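Local structure of protein-glutamine gamma-glutamyltransferase (Pagrus major, 1G0D) at residues G234-P239 against Y269-V274; S298-D303 against S327-H332; G304-D309 against F389-V394; Q323-S328 against N516-G521. The protein catalyses the cross-linking of protein glutamine side chains to primary amines such as protein lysines, probably in a calcium-dependent manner. One frame throughout, in Å; residues are numbered along the deposited sequence.

Contacts 1 and 2 meet in the active site. Contact 1 carries Cys-272 and contact 2 carries His-332, with Cys-272 SG 3.2 Å from His-332 ND1; Asp-355 completes the catalytic residues. Contact 4 shares Ser-327 and Ser-328 with contact 2. It is also tied to contact 1 by a salt bridge, 2.6 Å from Glu-237 OE2 to Arg-324 NH1. Contact 3 touches contact 2, their centres about 9 Å apart. There Ala-299 N is 2.9 Å from Glu-393 O, a backbone hydrogen bond. Contact 3 does not touch contact 1, and their nearest atoms are about 8 Å apart.

Contact 1. Residues G234-P239 against Y269-V274; sequences GRWEEP and YGQCWV
Gly-234 and Gly-270 pair as a short parallel beta bridge, CA to CA 4.7 Å, and the touching parts then diverge, their directions 91° apart. Arg-235 N donates to Gly-270 O at 3.3 Å. One residue on, Gln-271 NE2 donates to Arg-235 O at 2.6 Å, and the partner lies in its amide plane. The same NE2 also bonds Tyr-240 OH. The side chains of Arg-235 and Tyr-269 lie side by side, pointing the same way. Arg-235 CB packs on Tyr-269 CG at 3.5 Å. CG of Arg-235, anti to the backbone N (chi1 -179°), starts the chain that runs alongside the phenol ring. Further out the guanidinium and ring planes are 30° apart, with Tyr-269 OH over one guanidinium face, toward its rim. Pro-239 O fixes the rotation of that group. Pro-239 O accepts from NE and NH1 of Arg-235, in the guanidinium plane, with NH1 to O 2.7 Å. Tyr-269 OH bonds Asp-242 N and, at 2.8 Å, a water that also takes a weak bond from Arg-235 NH2. The side chain of Trp-236 passes that of Gln-271 in the opposite direction, and Trp-236 CH2 comes 3.2 Å from Cys-272 N. This places the indole beside the active-site cysteine. Gln-271 is the N-cap of helix 272-286. The contact thus joins the end of strand 232-234 to the start of that helix, and Cys-272 touches strand 329-339.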
loop_
_atom_site.group_PDB
_atom_site.type_symbol
_atom_site.label_atom_id
_atom_site.label_comp_id
_atom_site.label_asym_id
_atom_site.label_seq_id
_atom_site.Cartn_x
_atom_site.Cartn_y
_atom_site.Cartn_z
ATOM N N GLY A 234 -5.919 -9.498 -9.546
ATOM C CA GLY A 234 -5.833 -10.125 -8.242
ATOM C C GLY A 234 -5.994 -11.632 -8.321
ATOM O O GLY A 234 -6.798 -12.137 -9.104
ATOM N N ARG A 235 -5.206 -12.356 -7.529
ATOM C CA ARG A 235 -5.298 -13.807 -7.456
ATOM C C ARG A 235 -5.112 -14.103 -5.975
ATOM O O ARG A 235 -4.010 -13.965 -5.439
ATOM C CB ARG A 235 -4.186 -14.485 -8.222
ATOM C CG ARG A 235 -4.274 -16.014 -8.192
ATOM C CD ARG A 235 -5.127 -16.463 -9.359
ATOM N NE ARG A 235 -4.575 -17.633 -10.017
ATOM C CZ ARG A 235 -4.789 -17.934 -11.294
ATOM N NH1 ARG A 235 -4.246 -19.022 -11.803
ATOM N NH2 ARG A 235 -5.543 -17.154 -12.061
ATOM N N TRP A 236 -6.195 -14.516 -5.322
ATOM C CA TRP A 236 -6.175 -14.771 -3.909
ATOM C C TRP A 236 -5.675 -16.119 -3.487
ATOM O O TRP A 236 -5.461 -16.342 -2.292
ATOM C CB TRP A 236 -7.556 -14.441 -3.341
ATOM C CG TRP A 236 -7.898 -12.996 -3.718
ATOM C CD1 TRP A 236 -8.598 -12.597 -4.813
ATOM C CD2 TRP A 236 -7.360 -11.779 -3.129
ATOM N NE1 TRP A 236 -8.520 -11.216 -4.959
ATOM C CE2 TRP A 236 -7.768 -10.700 -3.945
ATOM C CE3 TRP A 236 -6.571 -11.509 -2.004
ATOM C CZ2 TRP A 236 -7.420 -9.383 -3.672
ATOM C CZ3 TRP A 236 -6.229 -10.189 -1.734
ATOM C CH2 TRP A 236 -6.656 -9.147 -2.569
ATOM N N GLU A 237 -5.470 -17.020 -4.454
ATOM C CA GLU A 237 -4.909 -18.329 -4.129
ATOM C C GLU A 237 -3.926 -18.919 -5.111
ATOM O O GLU A 237 -4.041 -18.812 -6.343
ATOM C CB GLU A 237 -5.976 -19.375 -3.771
ATOM C CG GLU A 237 -5.641 -20.111 -2.459
ATOM C CD GLU A 237 -6.358 -21.413 -2.312
ATOM O OE1 GLU A 237 -7.308 -21.640 -3.082
ATOM O OE2 GLU A 237 -5.976 -22.204 -1.429
ATOM N N GLU A 238 -2.973 -19.569 -4.442
ATOM C CA GLU A 238 -1.757 -20.212 -4.907
ATOM C C GLU A 238 -1.418 -20.657 -6.322
ATOM O O GLU A 238 -0.327 -20.323 -6.785
ATOM C CB GLU A 238 -1.387 -21.269 -3.888
ATOM C CG GLU A 238 -0.541 -22.307 -4.391
ATOM C CD GLU A 238 -1.344 -23.522 -4.629
ATOM O OE1 GLU A 238 -1.270 -23.986 -5.781
ATOM O OE2 GLU A 238 -2.043 -23.995 -3.681
ATOM N N PRO A 239 -2.247 -21.439 -7.023
ATOM C CA PRO A 239 -1.650 -21.677 -8.371
ATOM C C PRO A 239 -1.653 -20.361 -9.204
ATOM O O PRO A 239 -2.640 -20.019 -9.850
ATOM C CB PRO A 239 -2.532 -22.754 -8.983
ATOM C CG PRO A 239 -3.813 -22.668 -8.198
ATOM C CD PRO A 239 -3.507 -22.145 -6.806
ATOM N N TYR A 269 0.421 -11.230 -10.627
ATOM C CA TYR A 269 -0.883 -10.972 -9.998
ATOM C C TYR A 269 -0.633 -10.098 -8.772
ATOM O O TYR A 269 0.486 -9.787 -8.443
ATOM C CB TYR A 269 -1.517 -12.293 -9.497
ATOM C CG TYR A 269 -1.783 -13.376 -10.552
ATOM C CD1 TYR A 269 -2.929 -13.354 -11.374
ATOM C CD2 TYR A 269 -0.898 -14.428 -10.708
ATOM C CE1 TYR A 269 -3.158 -14.381 -12.327
ATOM C CE2 TYR A 269 -1.114 -15.442 -11.643
ATOM C CZ TYR A 269 -2.229 -15.431 -12.456
ATOM O OH TYR A 269 -2.352 -16.464 -13.399
ATOM N N GLY A 270 -1.678 -9.740 -8.063
ATOM C CA GLY A 270 -1.463 -8.961 -6.871
ATOM C C GLY A 270 -2.419 -9.387 -5.767
ATOM O O GLY A 270 -3.400 -10.106 -6.001
ATOM N N GLN A 271 -2.096 -8.971 -4.546
ATOM C CA GLN A 271 -2.937 -9.215 -3.377
ATOM C C GLN A 271 -3.043 -7.876 -2.616
ATOM O O GLN A 271 -2.303 -6.948 -2.935
ATOM C CB GLN A 271 -2.353 -10.340 -2.529
ATOM C CG GLN A 271 -3.002 -11.649 -2.904
ATOM C CD GLN A 271 -2.161 -12.879 -2.608
ATOM O OE1 GLN A 271 -1.250 -12.872 -1.752
ATOM N NE2 GLN A 271 -2.473 -13.959 -3.316
ATOM N N CYS A 272 -3.928 -7.766 -1.621
ATOM C CA CYS A 272 -4.129 -6.489 -0.943
ATOM C C CYS A 272 -2.941 -5.590 -0.619
ATOM O O CYS A 272 -2.990 -4.416 -0.985
ATOM C CB CYS A 272 -5.043 -6.640 0.273
ATOM S SG CYS A 272 -4.309 -7.273 1.712
ATOM N N TRP A 273 -1.878 -6.073 0.012
ATOM C CA TRP A 273 -0.738 -5.170 0.292
ATOM C C TRP A 273 0.054 -4.727 -0.971
ATOM O O TRP A 273 0.728 -3.694 -0.943
ATOM C CB TRP A 273 0.227 -5.772 1.336
ATOM C CG TRP A 273 1.060 -6.804 0.746
ATOM C CD1 TRP A 273 2.266 -6.636 0.133
ATOM C CD2 TRP A 273 0.695 -8.171 0.554
ATOM N NE1 TRP A 273 2.670 -7.810 -0.442
ATOM C CE2 TRP A 273 1.719 -8.774 -0.199
ATOM C CE3 TRP A 273 -0.404 -8.947 0.941
ATOM C CZ2 TRP A 273 1.678 -10.122 -0.574
ATOM C CZ3 TRP A 273 -0.447 -10.270 0.574
ATOM C CH2 TRP A 273 0.586 -10.846 -0.177
ATOM N N VAL A 274 -0.003 -5.489 -2.068
ATOM C CA VAL A 274 0.673 -5.091 -3.314
ATOM C C VAL A 274 -0.102 -3.963 -4.050
ATOM O O VAL A 274 0.500 -3.151 -4.769
ATOM C CB VAL A 274 0.792 -6.272 -4.292
ATOM C CG1 VAL A 274 1.479 -5.821 -5.533
ATOM C CG2 VAL A 274 1.582 -7.349 -3.701
HETATM O O HOH W 1 -4.728 -16.264 -14.932
#

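Contact 2. Residues S298-D303 against S327-H332; sequences SAHDVD and SSWNFH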
loop_
_atom_site.group_PDB
_atom_site.type_symbol
_atom_site.label_atom_id
_atom_site.label_comp_id
_atom_site.label_asym_id
_atom_site.label_seq_id
_atom_site.Cartn_x
_atom_site.Cartn_y
_atom_site.Cartn_z
ATOM N N SER A 298 -8.817 -8.337 10.133
ATOM C CA SER A 298 -9.607 -7.513 9.246
ATOM C C SER A 298 -10.969 -8.020 8.864
ATOM O O SER A 298 -11.083 -9.032 8.214
ATOM C CB SER A 298 -8.834 -7.295 7.970
ATOM O OG SER A 298 -8.503 -5.930 7.858
ATOM N N ALA A 299 -12.011 -7.302 9.232
ATOM C CA ALA A 299 -13.352 -7.718 8.840
ATOM C C ALA A 299 -13.671 -7.342 7.383
ATOM O O ALA A 299 -14.713 -6.743 7.083
ATOM C CB ALA A 299 -14.365 -7.112 9.756
ATOM N N HIS A 300 -12.787 -7.721 6.469
ATOM C CA HIS A 300 -13.011 -7.428 5.052
ATOM C C HIS A 300 -14.168 -8.222 4.445
ATOM O O HIS A 300 -14.968 -7.710 3.659
ATOM C CB HIS A 300 -11.769 -7.751 4.250
ATOM C CG HIS A 300 -11.848 -7.262 2.849
ATOM N ND1 HIS A 300 -11.966 -5.922 2.540
ATOM C CD2 HIS A 300 -11.846 -7.923 1.670
ATOM C CE1 HIS A 300 -12.033 -5.781 1.228
ATOM N NE2 HIS A 300 -11.963 -6.980 0.677
ATOM N N ASP A 301 -14.174 -9.504 4.802
ATOM C CA ASP A 301 -15.116 -10.559 4.396
ATOM C C ASP A 301 -16.602 -10.287 4.596
ATOM O O ASP A 301 -17.444 -10.747 3.831
ATOM C CB ASP A 301 -14.796 -11.784 5.225
ATOM C CG ASP A 301 -14.675 -11.443 6.729
ATOM O OD1 ASP A 301 -13.593 -10.973 7.134
ATOM O OD2 ASP A 301 -15.651 -11.630 7.508
ATOM N N VAL A 302 -16.879 -9.591 5.688
ATOM C CA VAL A 302 -18.195 -9.220 6.181
ATOM C C VAL A 302 -19.086 -8.410 5.200
ATOM O O VAL A 302 -20.321 -8.349 5.324
ATOM C CB VAL A 302 -17.928 -8.517 7.551
ATOM C CG1 VAL A 302 -18.529 -7.158 7.622
ATOM C CG2 VAL A 302 -18.362 -9.420 8.660
ATOM N N ASP A 303 -18.459 -7.802 4.198
ATOM C CA ASP A 303 -19.224 -7.038 3.237
ATOM C C ASP A 303 -20.113 -5.969 3.894
ATOM O O ASP A 303 -21.335 -5.903 3.692
ATOM C CB ASP A 303 -20.077 -7.971 2.410
ATOM C CG ASP A 303 -20.497 -7.349 1.107
ATOM O OD1 ASP A 303 -19.596 -6.886 0.358
ATOM O OD2 ASP A 303 -21.727 -7.319 0.840
ATOM N N SER A 327 -13.777 -16.535 8.428
ATOM C CA SER A 327 -13.858 -15.221 9.026
ATOM C C SER A 327 -12.751 -14.232 8.656
ATOM O O SER A 327 -12.157 -14.276 7.557
ATOM C CB SER A 327 -13.915 -15.354 10.541
ATOM O OG SER A 327 -14.923 -14.522 11.054
ATOM N N SER A 328 -12.507 -13.333 9.607
ATOM C CA SER A 328 -11.551 -12.252 9.476
ATOM C C SER A 328 -10.192 -12.617 8.969
ATOM O O SER A 328 -9.616 -13.625 9.373
ATOM C CB SER A 328 -11.406 -11.540 10.816
ATOM O OG SER A 328 -12.682 -11.140 11.316
ATOM N N TRP A 329 -9.677 -11.766 8.088
ATOM C CA TRP A 329 -8.357 -11.942 7.498
ATOM C C TRP A 329 -7.262 -11.789 8.553
ATOM O O TRP A 329 -7.466 -11.087 9.550
ATOM C CB TRP A 329 -8.158 -10.886 6.420
ATOM C CG TRP A 329 -9.041 -11.049 5.234
ATOM C CD1 TRP A 329 -10.248 -11.705 5.176
ATOM C CD2 TRP A 329 -8.788 -10.544 3.908
ATOM N NE1 TRP A 329 -10.757 -11.634 3.890
ATOM C CE2 TRP A 329 -9.882 -10.929 3.099
ATOM C CE3 TRP A 329 -7.742 -9.807 3.326
ATOM C CZ2 TRP A 329 -9.950 -10.589 1.731
ATOM C CZ3 TRP A 329 -7.817 -9.473 1.967
ATOM C CH2 TRP A 329 -8.908 -9.861 1.192
ATOM N N ASN A 330 -6.099 -12.413 8.344
ATOM C CA ASN A 330 -5.010 -12.288 9.322
ATOM C C ASN A 330 -4.577 -10.808 9.395
ATOM O O ASN A 330 -4.173 -10.297 10.455
ATOM C CB ASN A 330 -3.817 -13.159 8.930
ATOM C CG ASN A 330 -4.019 -14.631 9.261
ATOM O OD1 ASN A 330 -5.100 -15.052 9.698
ATOM N ND2 ASN A 330 -2.976 -15.424 9.043
ATOM N N PHE A 331 -4.655 -10.131 8.252
ATOM C CA PHE A 331 -4.338 -8.705 8.152
ATOM C C PHE A 331 -4.842 -8.254 6.809
ATOM O O PHE A 331 -5.183 -9.058 5.954
ATOM C CB PHE A 331 -2.821 -8.419 8.289
ATOM C CG PHE A 331 -2.010 -8.762 7.062
ATOM C CD1 PHE A 331 -1.364 -9.999 6.950
ATOM C CD2 PHE A 331 -1.923 -7.875 6.003
ATOM C CE1 PHE A 331 -0.649 -10.351 5.792
ATOM C CE2 PHE A 331 -1.204 -8.218 4.830
ATOM C CZ PHE A 331 -0.568 -9.459 4.727
ATOM N N HIS A 332 -4.935 -6.958 6.635
ATOM C CA HIS A 332 -5.383 -6.418 5.376
ATOM C C HIS A 332 -4.827 -5.025 5.308
ATOM O O HIS A 332 -4.869 -4.289 6.291
ATOM C CB HIS A 332 -6.900 -6.351 5.307
ATOM C CG HIS A 332 -7.402 -5.611 4.107
ATOM N ND1 HIS A 332 -6.918 -5.850 2.837
ATOM C CD2 HIS A 332 -8.373 -4.671 3.974
ATOM C CE1 HIS A 332 -7.573 -5.092 1.968
ATOM N NE2 HIS A 332 -8.461 -4.371 2.632
HETATM O O HOH W 2 -16.926 -13.251 9.692
#
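His-300, Trp-329 and His-332 form an aromatic cluster at the catalytic histidine, beside the last pairing of strands 290-298 and 329-339. Ser-298 and Trp-329 are an antiparallel hydrogen-bonded pair. Ser-298 N to Trp-329 O and Trp-329 N to Ser-298 O are both 3.1 Å. The chain then turns. CG of His-300 stands anti to its backbone N (chi1 -170°), which starts the side chain alongside that of Trp-329. Its ring presents an edge to the six-membered ring of Trp-329, planes 66° apart, with His-300 CD2 3.3 Å from Trp-329 CZ2. His-300 CB sits over the five-membered ring of Trp-329, 4.0 Å from its centroid, a CH-pi contact. His-300 ND1 is also 3.8 Å from His-332 NE2 without bonding it. His-300 ND1 is hydrogen-bonded to Glu-393 OE2, and His-332 NE2 to Asp-355 OD2. A water joins Asp-301 OD2 to Ser-327 OG, 2.7 Å from the latter. An alanine in place of Trp-329 would probably open a gap beside Tyr-515 and Cys-272 and leave the His-300 ring without the surface it rests on. This is the histidine strand of the Cys-His-Asp catalytic triad of the transglutaminase core, with an indole packed beside it.

Contact 3. Residues G304-D309 against F389-V394; sequences GNLSVD and FVFAEV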
loop_
_atom_site.group_PDB
_atom_site.type_symbol
_atom_site.label_atom_id
_atom_site.label_comp_id
_atom_site.label_asym_id
_atom_site.label_seq_id
_atom_site.Cartn_x
_atom_site.Cartn_y
_atom_site.Cartn_z
ATOM N N GLY A 304 -19.479 -5.137 4.705
ATOM C CA GLY A 304 -20.198 -4.058 5.327
ATOM C C GLY A 304 -21.146 -4.338 6.452
ATOM O O GLY A 304 -21.656 -3.381 6.996
ATOM N N ASN A 305 -21.388 -5.588 6.815
ATOM C CA ASN A 305 -22.301 -5.867 7.913
ATOM C C ASN A 305 -21.665 -5.841 9.279
ATOM O O ASN A 305 -20.731 -6.568 9.550
ATOM C CB ASN A 305 -22.960 -7.198 7.698
ATOM C CG ASN A 305 -24.000 -7.116 6.670
ATOM O OD1 ASN A 305 -25.116 -6.702 6.954
ATOM N ND2 ASN A 305 -23.647 -7.467 5.436
ATOM N N LEU A 306 -22.213 -5.033 10.165
ATOM C CA LEU A 306 -21.638 -4.882 11.494
ATOM C C LEU A 306 -21.980 -6.012 12.454
ATOM O O LEU A 306 -21.468 -6.061 13.579
ATOM C CB LEU A 306 -22.063 -3.524 12.075
ATOM C CG LEU A 306 -21.269 -2.231 11.811
ATOM C CD1 LEU A 306 -20.247 -2.406 10.722
ATOM C CD2 LEU A 306 -22.221 -1.130 11.437
ATOM N N SER A 307 -22.823 -6.927 11.987
ATOM C CA SER A 307 -23.265 -8.070 12.786
ATOM C C SER A 307 -23.333 -9.361 12.019
ATOM O O SER A 307 -24.145 -9.536 11.106
ATOM C CB SER A 307 -24.635 -7.824 13.368
ATOM O OG SER A 307 -24.478 -7.407 14.696
ATOM N N VAL A 308 -22.467 -10.275 12.398
ATOM C CA VAL A 308 -22.444 -11.560 11.761
ATOM C C VAL A 308 -22.426 -12.664 12.820
ATOM O O VAL A 308 -21.680 -12.611 13.804
ATOM C CB VAL A 308 -21.190 -11.661 10.817
ATOM C CG1 VAL A 308 -20.955 -13.104 10.354
ATOM C CG2 VAL A 308 -21.378 -10.705 9.627
ATOM N N ASP A 309 -23.305 -13.631 12.653
ATOM C CA ASP A 309 -23.308 -14.757 13.541
ATOM C C ASP A 309 -22.707 -15.849 12.653
ATOM O O ASP A 309 -23.146 -16.082 11.537
ATOM C CB ASP A 309 -24.731 -15.018 14.007
ATOM C CG ASP A 309 -25.233 -13.909 14.943
ATOM O OD1 ASP A 309 -24.698 -13.782 16.062
ATOM O OD2 ASP A 309 -26.144 -13.144 14.570
ATOM N N PHE A 389 -18.418 0.468 4.819
ATOM C CA PHE A 389 -17.513 -0.617 4.538
ATOM C C PHE A 389 -16.234 -0.479 5.265
ATOM O O PHE A 389 -15.703 -1.479 5.744
ATOM C CB PHE A 389 -17.223 -0.716 3.060
ATOM C CG PHE A 389 -18.311 -1.366 2.325
ATOM C CD1 PHE A 389 -19.404 -0.618 1.877
ATOM C CD2 PHE A 389 -18.335 -2.743 2.193
ATOM C CE1 PHE A 389 -20.506 -1.244 1.325
ATOM C CE2 PHE A 389 -19.442 -3.370 1.633
ATOM C CZ PHE A 389 -20.523 -2.619 1.204
ATOM N N VAL A 390 -15.727 0.750 5.351
ATOM C CA VAL A 390 -14.469 0.991 6.046
ATOM C C VAL A 390 -14.643 0.950 7.564
ATOM O O VAL A 390 -13.735 0.582 8.283
ATOM C CB VAL A 390 -13.854 2.329 5.645
ATOM C CG1 VAL A 390 -12.571 2.579 6.498
ATOM C CG2 VAL A 390 -13.577 2.326 4.126
ATOM N N PHE A 391 -15.824 1.300 8.045
ATOM C CA PHE A 391 -16.089 1.233 9.474
ATOM C C PHE A 391 -16.215 -0.269 9.865
ATOM O O PHE A 391 -15.825 -0.668 10.961
ATOM C CB PHE A 391 -17.388 1.997 9.780
ATOM C CG PHE A 391 -17.755 2.031 11.241
ATOM C CD1 PHE A 391 -18.471 0.989 11.825
ATOM C CD2 PHE A 391 -17.393 3.099 12.037
ATOM C CE1 PHE A 391 -18.813 1.020 13.170
ATOM C CE2 PHE A 391 -17.735 3.132 13.391
ATOM C CZ PHE A 391 -18.438 2.093 13.951
ATOM N N ALA A 392 -16.741 -1.108 8.965
ATOM C CA ALA A 392 -16.920 -2.545 9.253
ATOM C C ALA A 392 -15.605 -3.251 9.346
ATOM O O ALA A 392 -15.379 -4.093 10.204
ATOM C CB ALA A 392 -17.751 -3.209 8.175
ATOM N N GLU A 393 -14.739 -2.903 8.418
ATOM C CA GLU A 393 -13.407 -3.473 8.323
ATOM C C GLU A 393 -12.662 -3.517 9.659
ATOM O O GLU A 393 -11.938 -4.454 9.990
ATOM C CB GLU A 393 -12.620 -2.621 7.320
ATOM C CG GLU A 393 -11.154 -2.917 7.234
ATOM C CD GLU A 393 -10.892 -4.129 6.396
ATOM O OE1 GLU A 393 -10.049 -4.946 6.826
ATOM O OE2 GLU A 393 -11.532 -4.263 5.314
ATOM N N VAL A 394 -12.894 -2.478 10.426
ATOM C CA VAL A 394 -12.230 -2.235 11.676
ATOM C C VAL A 394 -13.158 -2.423 12.914
ATOM O O VAL A 394 -12.674 -2.503 14.040
ATOM C CB VAL A 394 -11.634 -0.781 11.483
ATOM C CG1 VAL A 394 -12.332 0.213 12.326
ATOM C CG2 VAL A 394 -10.188 -0.775 11.657
#
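Phe-389 turns one ring face to Gly-304, while Leu-306 meets Phe-391 at the ring edge. The two phenylalanines therefore meet the loop in different ways. CG of Phe-389 is anti to the carbonyl carbon (chi1 -79°), beside the backbone N, and from there the ring comes against Gly-304. Gly-304 CA lies over the face of the Phe-389 ring, 4.2 Å from the centroid and 28° off the normal. This is a CH-pi contact, and Phe-389 CE2 also lies 3.5 Å from Gly-304 N. Gly-304 has a positive phi, which favours glycine, and its bare CA lies close against the ring. An alanine in place of Phe-389 would probably leave Gly-304 without this cover and open a gap beside Asp-303 and Gln-359. Nearly one helical turn on, Ala-392 points at the loop and touches both Gly-304 and Leu-306. Ala-392 CB is 3.8 Å from Gly-304 CA and 3.7 Å from Leu-306 CD1. Leu-306 CD1 also reaches the edge of the Phe-391 ring, 4.0 Å from Phe-391 CD1 and near the ring plane. Phe-391 packs as well on Val-452, Tyr-453 and Ala-456 of helix 447-456. No hydrogen bond crosses the contact, and the side chains that meet are apolar. Helix 387-395 leads into strand 397-403, the parallel neighbour of strand 307-312. Asn-395 and Asp-397, probable calcium ligands by analogy with related transglutaminases, lie at this helix-to-strand junction of the catalytic core.

Contact 4. Residues Q323-S328 against N516-G521; sequences QRSDSS and NSLRRG
Arg-324, Arg-519 and Ser-517 carry this meeting of two loops, one before strand 329-339 and the other in the beta hairpin of strands 502-513 and 525-532. A single backbone bridge pairs Ser-325 with Leu-518. Arg-324 and Arg-519 hold each other reciprocally. Arg-324 O accepts from Arg-519 N at 2.8 Å. In return Arg-324 grips Arg-519 O side-on with NE, at 3.0 Å, and NH1, at 3.2 Å. The NE bond runs almost along the C=O axis, and the oxygen lies in the guanidinium plane. Arg-519 NH1 reaches back to Gln-323 O at 2.9 Å, with the oxygen tilted 30° from its guanidinium plane, and Arg-324 CA lies over one face of that group. Arg-324 NH1 is 4.6 Å from Arg-520 NH2. Glu-237 forms salt bridges to both and would be expected to offset the like charges. Ser-517 works at the other end. Ser-517 O accepts from Asp-326 N at 2.8 Å, and the carboxylate of Asp-326 is bridged to Lys-562 and Arg-560. With OG anti to the carbonyl carbon (chi1 -77°), Ser-517 donates from OG to Ser-328 O at 2.6 Å, from above the carbonyl plane.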
loop_
_atom_site.group_PDB
_atom_site.type_symbol
_atom_site.label_atom_id
_atom_site.label_comp_id
_atom_site.label_asym_id
_atom_site.label_seq_id
_atom_site.Cartn_x
_atom_site.Cartn_y
_atom_site.Cartn_z
ATOM N N GLN A 323 -17.971 -24.115 1.979
ATOM C CA GLN A 323 -17.429 -22.800 2.264
ATOM C C GLN A 323 -16.070 -22.916 2.914
ATOM O O GLN A 323 -15.930 -23.516 3.973
ATOM C CB GLN A 323 -18.420 -21.971 3.112
ATOM C CG GLN A 323 -19.361 -21.039 2.229
ATOM C CD GLN A 323 -20.902 -21.137 2.528
ATOM O OE1 GLN A 323 -21.359 -20.955 3.675
ATOM N NE2 GLN A 323 -21.693 -21.397 1.487
ATOM N N ARG A 324 -15.079 -22.331 2.237
ATOM C CA ARG A 324 -13.673 -22.350 2.641
ATOM C C ARG A 324 -13.180 -21.194 3.461
ATOM O O ARG A 324 -12.183 -21.332 4.139
ATOM C CB ARG A 324 -12.772 -22.442 1.416
ATOM C CG ARG A 324 -12.711 -23.810 0.811
ATOM C CD ARG A 324 -11.799 -23.857 -0.384
ATOM N NE ARG A 324 -10.394 -23.738 -0.007
ATOM C CZ ARG A 324 -9.454 -23.272 -0.821
ATOM N NH1 ARG A 324 -8.187 -23.188 -0.415
ATOM N NH2 ARG A 324 -9.787 -22.909 -2.050
ATOM N N SER A 325 -13.852 -20.053 3.404
ATOM C CA SER A 325 -13.407 -18.880 4.165
ATOM C C SER A 325 -13.706 -18.970 5.632
ATOM O O SER A 325 -14.815 -19.294 6.019
ATOM C CB SER A 325 -14.047 -17.615 3.639
ATOM O OG SER A 325 -13.675 -17.422 2.292
ATOM N N ASP A 326 -12.698 -18.643 6.432
ATOM C CA ASP A 326 -12.777 -18.691 7.887
ATOM C C ASP A 326 -12.696 -17.291 8.563
ATOM O O ASP A 326 -11.688 -16.895 9.170
ATOM C CB ASP A 326 -11.652 -19.593 8.378
ATOM C CG ASP A 326 -11.896 -20.144 9.749
ATOM O OD1 ASP A 326 -13.013 -19.985 10.296
ATOM O OD2 ASP A 326 -10.942 -20.753 10.275
ATOM N N SER A 327 -13.777 -16.535 8.428
ATOM C CA SER A 327 -13.858 -15.221 9.026
ATOM C C SER A 327 -12.751 -14.232 8.656
ATOM O O SER A 327 -12.157 -14.276 7.557
ATOM C CB SER A 327 -13.915 -15.354 10.541
ATOM O OG SER A 327 -14.923 -14.522 11.054
ATOM N N SER A 328 -12.507 -13.333 9.607
ATOM C CA SER A 328 -11.551 -12.252 9.476
ATOM C C SER A 328 -10.192 -12.617 8.969
ATOM O O SER A 328 -9.616 -13.625 9.373
ATOM C CB SER A 328 -11.406 -11.540 10.816
ATOM O OG SER A 328 -12.682 -11.140 11.316
ATOM N N ASN A 516 -5.728 -14.490 3.720
ATOM C CA ASN A 516 -7.120 -14.062 3.614
ATOM C C ASN A 516 -8.127 -15.076 4.109
ATOM O O ASN A 516 -9.248 -15.147 3.624
ATOM C CB ASN A 516 -7.524 -13.573 2.208
ATOM C CG ASN A 516 -7.168 -14.510 1.104
ATOM O OD1 ASN A 516 -7.915 -14.624 0.148
ATOM N ND2 ASN A 516 -6.038 -15.146 1.183
ATOM N N SER A 517 -7.723 -15.842 5.115
ATOM C CA SER A 517 -8.593 -16.829 5.724
ATOM C C SER A 517 -9.205 -17.923 4.829
ATOM O O SER A 517 -10.336 -18.349 5.042
ATOM C CB SER A 517 -9.692 -16.078 6.468
ATOM O OG SER A 517 -9.176 -15.580 7.683
ATOM N N LEU A 518 -8.465 -18.389 3.840
ATOM C CA LEU A 518 -8.963 -19.447 2.985
ATOM C C LEU A 518 -8.453 -20.736 3.583
ATOM O O LEU A 518 -7.268 -21.028 3.513
ATOM C CB LEU A 518 -8.402 -19.302 1.582
ATOM C CG LEU A 518 -9.282 -19.165 0.346
ATOM C CD1 LEU A 518 -10.565 -18.498 0.670
ATOM C CD2 LEU A 518 -8.552 -18.374 -0.678
ATOM N N ARG A 519 -9.355 -21.499 4.181
ATOM C CA ARG A 519 -9.045 -22.785 4.790
ATOM C C ARG A 519 -8.443 -23.733 3.749
ATOM O O ARG A 519 -8.941 -23.825 2.624
ATOM C CB ARG A 519 -10.324 -23.365 5.364
ATOM C CG ARG A 519 -10.100 -24.437 6.395
ATOM C CD ARG A 519 -11.405 -25.205 6.707
ATOM N NE ARG A 519 -11.978 -25.878 5.534
ATOM C CZ ARG A 519 -13.229 -25.697 5.089
ATOM N NH1 ARG A 519 -14.061 -24.858 5.718
ATOM N NH2 ARG A 519 -13.644 -26.357 4.005
ATOM N N ARG A 520 -7.361 -24.415 4.121
ATOM C CA ARG A 520 -6.688 -25.318 3.199
ATOM C C ARG A 520 -6.615 -26.757 3.666
ATOM O O ARG A 520 -7.553 -27.534 3.448
ATOM C CB ARG A 520 -5.295 -24.797 2.900
ATOM C CG ARG A 520 -5.321 -23.832 1.724
ATOM C CD ARG A 520 -4.037 -23.101 1.525
ATOM N NE ARG A 520 -3.006 -23.941 0.958
ATOM C CZ ARG A 520 -2.858 -24.123 -0.346
ATOM N NH1 ARG A 520 -1.892 -24.905 -0.809
ATOM N NH2 ARG A 520 -3.693 -23.528 -1.186
ATOM N N GLY A 521 -5.520 -27.135 4.309
ATOM C CA GLY A 521 -5.418 -28.510 4.777
ATOM C C GLY A 521 -5.464 -28.784 6.287
ATOM O O GLY A 521 -4.543 -28.402 7.026
HETATM O O HOH W 3 -14.866 -22.266 7.256
HETATM O O HOH W 4 -11.849 -14.841 1.557
#